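Local coordinates for protein Esterase/lipase (Lactobacillus rhamnosus, PDB 4N5H) that probably hydrolyses carboxylic esters, and may transfer acyl groups, as an esterase of the alpha/beta hydrolase fold, at residues E44-D48 / P49-L53; S122-W125 / L126-F129. The protein carries 1 engineered substitution. All coordinates share one frame; numbering follows the deposited sequence.

Overall arrangement
Followed from the N terminus, the chain leaves strand 35-42, turns through contact 1 and enters strand 52-58, so contact 1 closes the loop of an antiparallel hairpin at the start of the mixed sheet. Contact 2 opens only later, on the last turns of helix 112-129; the two follow in series, neither nested nor crossed, with centres about 14 Å apart. Leu53 joins them: its CD2 lies 3.8 Å from CE3 of Trp125, where the helix packs on strand 52-58. The same helix also borders the loop. Both contacts touch the second subunit: Gln45 bonds to its Asn242, and Trp125 and Phe129 both meet its His275.

Contact 1 of 2, residues E44-D48 / P49-L53; sequences EQSAD and PQQTL
Gln51 carries its terminal amide across to 44-48, its oxygen meeting Ser46 and its nitrogen lying near the carboxylate of Glu44. Ser46 OG donates to Gln51 OE1 at 2.6 Å, almost in line with the amide C=O. The same hydroxyl oxygen accepts from Asp48 N at 3.0 Å, an ST turn that ties the serine to the backbone two residues on. With CG anti to its carbonyl carbon (chi1 -64°) and the chain extended beyond, Gln51 reaches across the loop. Its amide plane is turned 35° from the carboxylate of Glu44, and one water spans the two groups, donating to Glu44 OE1 and accepting from Gln51 NE2, each at 2.9 Å. Asp118 of helix 112-129 takes a further bond from that nitrogen, which fixes which way round the amide sits. Asp48 holds the corner: its OD2 receives Gln50 N at 3.0 Å on the anti side, 22° out of the carboxylate plane, while its carbonyl O accepts Gln51 N from above the carbonyl plane. Just beyond, Thr52 OG1 donates to Pro49 O at 2.6 Å and also bonds to Arg82. Pro49 and Gln50 occupy the central positions of a type I beta turn, Asp48 to Gln51, within the loop of an antiparallel beta hairpin joining strands 35-42 and 52-58.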
loop_
_atom_site.group_PDB
_atom_site.type_symbol
_atom_site.label_atom_id
_atom_site.label_comp_id
_atom_site.label_asym_id
_atom_site.label_seq_id
_atom_site.Cartn_x
_atom_site.Cartn_y
_atom_site.Cartn_z
ATOM N N GLU A 44 -12.420 25.690 11.482
ATOM C CA GLU A 44 -12.357 26.720 12.471
ATOM C C GLU A 44 -10.971 26.801 13.087
ATOM O O GLU A 44 -10.117 25.993 12.803
ATOM C CB GLU A 44 -13.535 26.564 13.424
ATOM C CG GLU A 44 -13.510 25.356 14.175
ATOM C CD GLU A 44 -14.868 25.104 14.968
ATOM O OE1 GLU A 44 -14.858 25.423 16.181
ATOM O OE2 GLU A 44 -15.918 24.658 14.492
ATOM N N GLN A 45 -10.785 27.737 14.007
ATOM C CA GLN A 45 -9.466 27.861 14.639
ATOM C C GLN A 45 -9.302 26.831 15.728
ATOM O O GLN A 45 -9.457 27.158 16.926
ATOM C CB GLN A 45 -9.201 29.283 15.161
ATOM C CG GLN A 45 -9.284 30.365 14.104
ATOM C CD GLN A 45 -8.901 31.724 14.692
ATOM O OE1 GLN A 45 -9.488 32.182 15.665
ATOM N NE2 GLN A 45 -7.901 32.337 14.136
ATOM N N SER A 46 -9.045 25.575 15.368
ATOM C CA SER A 46 -8.982 24.487 16.330
ATOM C C SER A 46 -8.058 23.420 15.816
ATOM O O SER A 46 -8.060 23.121 14.594
ATOM C CB SER A 46 -10.419 23.936 16.403
ATOM O OG SER A 46 -10.493 22.675 17.029
ATOM N N ALA A 47 -7.411 22.713 16.737
ATOM C CA ALA A 47 -6.568 21.570 16.390
ATOM C C ALA A 47 -7.328 20.265 16.617
ATOM O O ALA A 47 -6.713 19.218 16.618
ATOM C CB ALA A 47 -5.296 21.590 17.223
ATOM N N ASP A 48 -8.644 20.333 16.900
ATOM C CA ASP A 48 -9.458 19.110 17.045
ATOM C C ASP A 48 -9.502 18.456 15.678
ATOM O O ASP A 48 -9.968 19.099 14.757
ATOM C CB ASP A 48 -10.838 19.422 17.586
ATOM C CG ASP A 48 -11.618 18.203 17.931
ATOM O OD1 ASP A 48 -12.318 18.225 19.007
ATOM O OD2 ASP A 48 -11.478 17.169 17.236
ATOM N N PRO A 49 -8.950 17.263 15.527
ATOM C CA PRO A 49 -8.858 16.624 14.215
ATOM C C PRO A 49 -10.207 16.389 13.579
ATOM O O PRO A 49 -10.305 16.257 12.331
ATOM C CB PRO A 49 -8.184 15.284 14.467
ATOM C CG PRO A 49 -7.768 15.268 15.895
ATOM C CD PRO A 49 -8.370 16.411 16.600
ATOM N N GLN A 50 -11.257 16.293 14.388
ATOM C CA GLN A 50 -12.612 16.158 13.815
ATOM C C GLN A 50 -13.132 17.406 13.215
ATOM O O GLN A 50 -14.115 17.322 12.430
ATOM C CB GLN A 50 -13.650 15.639 14.810
ATOM C CG GLN A 50 -13.405 14.215 15.248
ATOM C CD GLN A 50 -13.926 13.199 14.211
ATOM O OE1 GLN A 50 -14.167 13.546 13.044
ATOM N NE2 GLN A 50 -13.969 11.985 14.591
ATOM N N GLN A 51 -12.631 18.570 13.534
ATOM C CA GLN A 51 -13.165 19.849 12.969
ATOM C C GLN A 51 -12.402 20.214 11.659
ATOM O O GLN A 51 -11.843 21.324 11.495
ATOM C CB GLN A 51 -13.171 20.947 14.013
ATOM C CG GLN A 51 -14.130 20.595 15.189
ATOM C CD GLN A 51 -14.089 21.604 16.326
ATOM O OE1 GLN A 51 -12.994 22.019 16.728
ATOM N NE2 GLN A 51 -15.249 22.117 16.746
ATOM N N THR A 52 -12.391 19.232 10.817
ATOM C CA THR A 52 -11.727 19.298 9.526
ATOM C C THR A 52 -12.647 18.747 8.436
ATOM O O THR A 52 -13.622 18.065 8.709
ATOM C CB THR A 52 -10.379 18.490 9.504
ATOM O OG1 THR A 52 -10.657 17.139 9.867
ATOM C CG2 THR A 52 -9.364 19.135 10.426
ATOM N N LEU A 53 -12.309 19.048 7.209
ATOM C CA LEU A 53 -13.140 18.604 6.026
ATOM C C LEU A 53 -12.238 18.230 4.862
ATOM O O LEU A 53 -11.068 18.659 4.794
ATOM C CB LEU A 53 -14.265 19.604 5.664
ATOM C CG LEU A 53 -13.795 21.006 5.338
ATOM C CD1 LEU A 53 -13.311 21.125 3.878
ATOM C CD2 LEU A 53 -14.914 22.005 5.438
HETATM O O HOH W 1 -10.839 23.364 12.925
HETATM O O HOH W 2 -15.721 24.254 18.689
#

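Contact 2 of 2, residues S122-W125 / L126-F129; sequences SLRW and LSHF
Trp125 and Phe129 meet one turn apart near the C-terminal end of helix 112-129, an i to i+4 aromatic pair in a helix packed on the sheet of an alpha/beta hydrolase. From CB the tryptophan leaves with CG anti to its backbone N (chi1 -171°). CD1 and NE1 then meet the CD1 and CE1 edge of the phenyl ring, NE1 coming within 3.4 Å of Phe129 CD1. Further out, Phe129 CB stands over the face of the six-membered ring, 3.9 Å from its centroid, in a CH-pi contact near CZ2 and CH2, while CE3 turns back toward Leu126 N and CA. The phenyl edge faces the five-membered ring, with the planes at 53°. His275 of the second subunit meets both rings. With an alanine here, Phe129 would probably lose the indole face it rests on, and a gap would open toward Leu53 and that subunit. Elsewhere on the helix Arg124 and His128 run side by side, CG of the arginine 3.7 Å from CE1 of the histidine, and the guanidinium continues to the carbonyls of Ser171 and Arg172. Arg124 O accepts Ser127 OG at 2.7 Å as well as His128 N, and sits 3.4 Å above the centre of the imidazole ring.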
loop_
_atom_site.group_PDB
_atom_site.type_symbol
_atom_site.label_atom_id
_atom_site.label_comp_id
_atom_site.label_asym_id
_atom_site.label_seq_id
_atom_site.Cartn_x
_atom_site.Cartn_y
_atom_site.Cartn_z
ATOM N N SER A 122 -18.657 24.042 9.125
ATOM C CA SER A 122 -18.147 23.547 7.829
ATOM C C SER A 122 -18.917 24.166 6.691
ATOM O O SER A 122 -18.309 24.538 5.672
ATOM C CB SER A 122 -18.183 22.023 7.723
ATOM O OG SER A 122 -19.466 21.473 7.544
ATOM N N LEU A 123 -20.215 24.385 6.846
ATOM C CA LEU A 123 -21.003 25.036 5.756
ATOM C C LEU A 123 -20.579 26.505 5.612
ATOM O O LEU A 123 -20.432 27.014 4.527
ATOM C CB LEU A 123 -22.514 25.019 6.073
ATOM C CG LEU A 123 -23.167 23.653 6.314
ATOM C CD1 LEU A 123 -24.638 23.814 6.681
ATOM C CD2 LEU A 123 -23.083 22.815 5.148
ATOM N N ARG A 124 -20.417 27.216 6.748
ATOM C CA ARG A 124 -19.942 28.559 6.750
ATOM C C ARG A 124 -18.567 28.695 6.116
ATOM O O ARG A 124 -18.339 29.576 5.314
ATOM C CB ARG A 124 -19.925 29.171 8.154
ATOM C CG ARG A 124 -19.845 30.691 8.123
ATOM C CD ARG A 124 -20.201 31.349 9.515
ATOM N NE ARG A 124 -21.266 30.587 10.192
ATOM C CZ ARG A 124 -22.566 30.681 9.928
ATOM N NH1 ARG A 124 -23.012 31.637 9.109
ATOM N NH2 ARG A 124 -23.417 29.842 10.524
ATOM N N TRP A 125 -17.633 27.810 6.463
ATOM C CA TRP A 125 -16.363 27.766 5.790
ATOM C C TRP A 125 -16.531 27.662 4.283
ATOM O O TRP A 125 -15.927 28.408 3.502
ATOM C CB TRP A 125 -15.550 26.585 6.319
ATOM C CG TRP A 125 -14.123 26.587 5.829
ATOM C CD1 TRP A 125 -13.029 27.115 6.449
ATOM C CD2 TRP A 125 -13.651 26.018 4.622
ATOM N NE1 TRP A 125 -11.912 26.922 5.708
ATOM C CE2 TRP A 125 -12.241 26.188 4.601
ATOM C CE3 TRP A 125 -14.264 25.307 3.580
ATOM C CZ2 TRP A 125 -11.463 25.777 3.526
ATOM C CZ3 TRP A 125 -13.461 24.869 2.550
ATOM C CH2 TRP A 125 -12.107 25.143 2.507
ATOM N N LEU A 126 -17.359 26.730 3.861
ATOM C CA LEU A 126 -17.551 26.547 2.416
ATOM C C LEU A 126 -18.162 27.815 1.775
ATOM O O LEU A 126 -17.845 28.154 0.614
ATOM C CB LEU A 126 -18.430 25.310 2.156
ATOM C CG LEU A 126 -18.393 24.768 0.710
ATOM C CD1 LEU A 126 -17.054 24.169 0.351
ATOM C CD2 LEU A 126 -19.473 23.662 0.577
ATOM N N SER A 127 -19.054 28.487 2.484
ATOM C CA SER A 127 -19.630 29.707 1.914
ATOM C C SER A 127 -18.563 30.766 1.708
ATOM O O SER A 127 -18.690 31.551 0.811
ATOM C CB SER A 127 -20.765 30.255 2.830
ATOM O OG SER A 127 -20.253 30.877 3.975
ATOM N N HIS A 128 -17.498 30.811 2.507
ATOM C CA HIS A 128 -16.412 31.779 2.390
ATOM C C HIS A 128 -15.378 31.356 1.318
ATOM O O HIS A 128 -14.849 32.213 0.579
ATOM C CB HIS A 128 -15.663 31.928 3.725
ATOM C CG HIS A 128 -16.511 32.481 4.815
ATOM N ND1 HIS A 128 -16.255 32.272 6.175
ATOM C CD2 HIS A 128 -17.677 33.116 4.756
ATOM C CE1 HIS A 128 -17.145 32.937 6.877
ATOM N NE2 HIS A 128 -18.030 33.444 6.043
ATOM N N PHE A 129 -15.029 30.066 1.281
ATOM C CA PHE A 129 -13.882 29.574 0.544
ATOM C C PHE A 129 -14.189 28.680 -0.629
ATOM O O PHE A 129 -13.328 28.361 -1.455
ATOM C CB PHE A 129 -12.877 28.934 1.564
ATOM C CG PHE A 129 -12.492 29.870 2.642
ATOM C CD1 PHE A 129 -12.901 29.635 3.913
ATOM C CD2 PHE A 129 -11.840 31.057 2.368
ATOM C CE1 PHE A 129 -12.676 30.516 4.957
ATOM C CE2 PHE A 129 -11.582 31.940 3.396
ATOM C CZ PHE A 129 -11.993 31.670 4.706
#